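Local coordinates for protein peptidyl-lys metalloendopeptidase (Grifola frondosa, PDB 1G12) that is a zinc-dependent endopeptidase of the aspzincin family that cleaves peptide bonds on the amino side of lysine residues, at residues 7-12 and 99-104. Numbering follows the deposited sequence.
Sequences SSEQSA and AFWKAP
The side chain of E9 lies across one face of the W101 indole in a CH-pi contact near the protein surface, where the first turns of helix 7-33 meet the loop between strand 93-96 and helix 111-121. It illustrates how an acidic side chain can use its methylenes as an apolar surface while one of its carboxylate oxygens is hydrogen-bonded elsewhere. E9 CG sits 3.7 Å from the centroid of the six-membered ring of W101, only 6° off the ring normal, and E9 CB comes within 3.5 Å of W101 CH2. With CG beside the backbone N and the chain extended beyond it (chi2 178°), E9 runs over the indole toward the pyrrole side, crossing the tryptophan side chain at about a right angle. Its OE1 ends 3.3 Å from W101 NE1, yet above the ring, a poor angle for hydrogen bonding. The other oxygen, OE2, accepts a hydrogen bond from the backbone N of S6, the half of a capping box that the glutamate side chain supplies; it ties the carboxylate to the start of the helix, whose N-terminal end would probably stabilise the negative charge. One turn on, A12 CB meets the indole at its edge, 4.1 Å from W101 CZ3. On the opposite face of the indole, F100 CD2 stands 3.6 Å above the plane, offset toward the rim. Both E9 and W101 also touch C75, which is disulfide-bonded to C5 just before the helix, while W101 and A12 reach Q111 at the start of helix 111-121, the helix whose sequence carries the HExxH zinc-binding motif.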
loop_
_atom_site.group_PDB
_atom_site.type_symbol
_atom_site.label_atom_id
_atom_site.label_comp_id
_atom_site.label_asym_id
_atom_site.label_seq_id
_atom_site.Cartn_x
_atom_site.Cartn_y
_atom_site.Cartn_z
ATOM N N SER A 7 -6.118 23.130 4.834
ATOM C CA SER A 7 -4.691 23.388 4.676
ATOM C C SER A 7 -3.839 22.332 5.379
ATOM O O SER A 7 -2.871 21.831 4.802
ATOM C CB SER A 7 -4.333 24.784 5.187
ATOM O OG SER A 7 -4.623 24.915 6.563
ATOM N N SER A 8 -4.217 21.969 6.605
ATOM C CA SER A 8 -3.469 20.962 7.360
ATOM C C SER A 8 -3.521 19.608 6.663
ATOM O O SER A 8 -2.525 18.886 6.622
ATOM C CB SER A 8 -3.995 20.826 8.794
ATOM O OG SER A 8 -5.346 20.393 8.824
ATOM N N GLU A 9 -4.677 19.279 6.098
ATOM C CA GLU A 9 -4.840 18.007 5.401
ATOM C C GLU A 9 -3.985 17.956 4.139
ATOM O O GLU A 9 -3.398 16.921 3.821
ATOM C CB GLU A 9 -6.317 17.757 5.091
ATOM C CG GLU A 9 -7.157 17.580 6.353
ATOM C CD GLU A 9 -8.639 17.385 6.084
ATOM O OE1 GLU A 9 -9.268 16.591 6.812
ATOM O OE2 GLU A 9 -9.181 18.029 5.162
ATOM N N GLN A 10 -3.886 19.087 3.443
ATOM C CA GLN A 10 -3.081 19.174 2.227
ATOM C C GLN A 10 -1.606 18.978 2.556
ATOM O O GLN A 10 -0.888 18.286 1.833
ATOM C CB GLN A 10 -3.282 20.531 1.548
ATOM C CG GLN A 10 -4.694 20.754 1.038
ATOM C CD GLN A 10 -4.886 22.123 0.411
ATOM O OE1 GLN A 10 -3.986 22.658 -0.238
ATOM N NE2 GLN A 10 -6.068 22.697 0.602
ATOM N N SER A 11 -1.171 19.573 3.664
ATOM C CA SER A 11 0.213 19.470 4.109
ATOM C C SER A 11 0.550 18.034 4.493
ATOM O O SER A 11 1.625 17.533 4.160
ATOM C CB SER A 11 0.458 20.407 5.292
ATOM O OG SER A 11 0.183 21.749 4.924
ATOM N N ALA A 12 -0.373 17.382 5.197
ATOM C CA ALA A 12 -0.188 15.996 5.621
ATOM C C ALA A 12 -0.148 15.073 4.406
ATOM O O ALA A 12 0.655 14.137 4.352
ATOM C CB ALA A 12 -1.308 15.577 6.564
ATOM N N ALA A 99 -10.147 7.954 9.761
ATOM C CA ALA A 99 -8.982 7.290 10.345
ATOM C C ALA A 99 -7.649 7.742 9.757
ATOM O O ALA A 99 -6.605 7.591 10.385
ATOM C CB ALA A 99 -9.123 5.775 10.225
ATOM N N PHE A 100 -7.684 8.293 8.547
ATOM C CA PHE A 100 -6.470 8.754 7.888
ATOM C C PHE A 100 -5.785 9.875 8.669
ATOM O O PHE A 100 -4.563 9.899 8.793
ATOM C CB PHE A 100 -6.792 9.227 6.466
ATOM C CG PHE A 100 -5.579 9.420 5.599
ATOM C CD1 PHE A 100 -4.997 8.339 4.942
ATOM C CD2 PHE A 100 -5.023 10.684 5.429
ATOM C CE1 PHE A 100 -3.881 8.517 4.130
ATOM C CE2 PHE A 100 -3.905 10.873 4.621
ATOM C CZ PHE A 100 -3.333 9.787 3.969
ATOM N N TRP A 101 -6.581 10.784 9.223
ATOM C CA TRP A 101 -6.046 11.916 9.972
ATOM C C TRP A 101 -5.543 11.563 11.366
ATOM O O TRP A 101 -4.873 12.367 12.009
ATOM C CB TRP A 101 -7.084 13.037 10.022
ATOM C CG TRP A 101 -7.633 13.304 8.662
ATOM C CD1 TRP A 101 -8.924 13.122 8.246
ATOM C CD2 TRP A 101 -6.882 13.661 7.495
ATOM N NE1 TRP A 101 -9.015 13.325 6.889
ATOM C CE2 TRP A 101 -7.776 13.656 6.404
ATOM C CE3 TRP A 101 -5.533 13.975 7.266
ATOM C CZ2 TRP A 101 -7.367 13.950 5.098
ATOM C CZ3 TRP A 101 -5.126 14.266 5.970
ATOM C CH2 TRP A 101 -6.042 14.251 4.902
ATOM N N LYS A 102 -5.856 10.354 11.822
ATOM C CA LYS A 102 -5.420 9.888 13.136
ATOM C C LYS A 102 -4.210 8.960 13.003
ATOM O O LYS A 102 -3.684 8.459 13.998
ATOM C CB LYS A 102 -6.566 9.156 13.841
ATOM C CG LYS A 102 -7.790 10.025 14.084
ATOM C CD LYS A 102 -8.918 9.263 14.765
ATOM C CE LYS A 102 -9.526 8.206 13.850
ATOM N NZ LYS A 102 -10.738 7.579 14.450
ATOM N N ALA A 103 -3.769 8.749 11.768
ATOM C CA ALA A 103 -2.638 7.876 11.483
ATOM C C ALA A 103 -1.345 8.667 11.302
ATOM O O ALA A 103 -1.367 9.802 10.826
ATOM C CB ALA A 103 -2.929 7.055 10.228
ATOM N N PRO A 104 -0.202 8.092 11.718
ATOM C CA PRO A 104 1.089 8.774 11.574
ATOM C C PRO A 104 1.492 8.823 10.099
ATOM O O PRO A 104 0.999 8.030 9.294
ATOM C CB PRO A 104 2.032 7.886 12.385
ATOM C CG PRO A 104 1.430 6.522 12.218
ATOM C CD PRO A 104 -0.038 6.804 12.415
#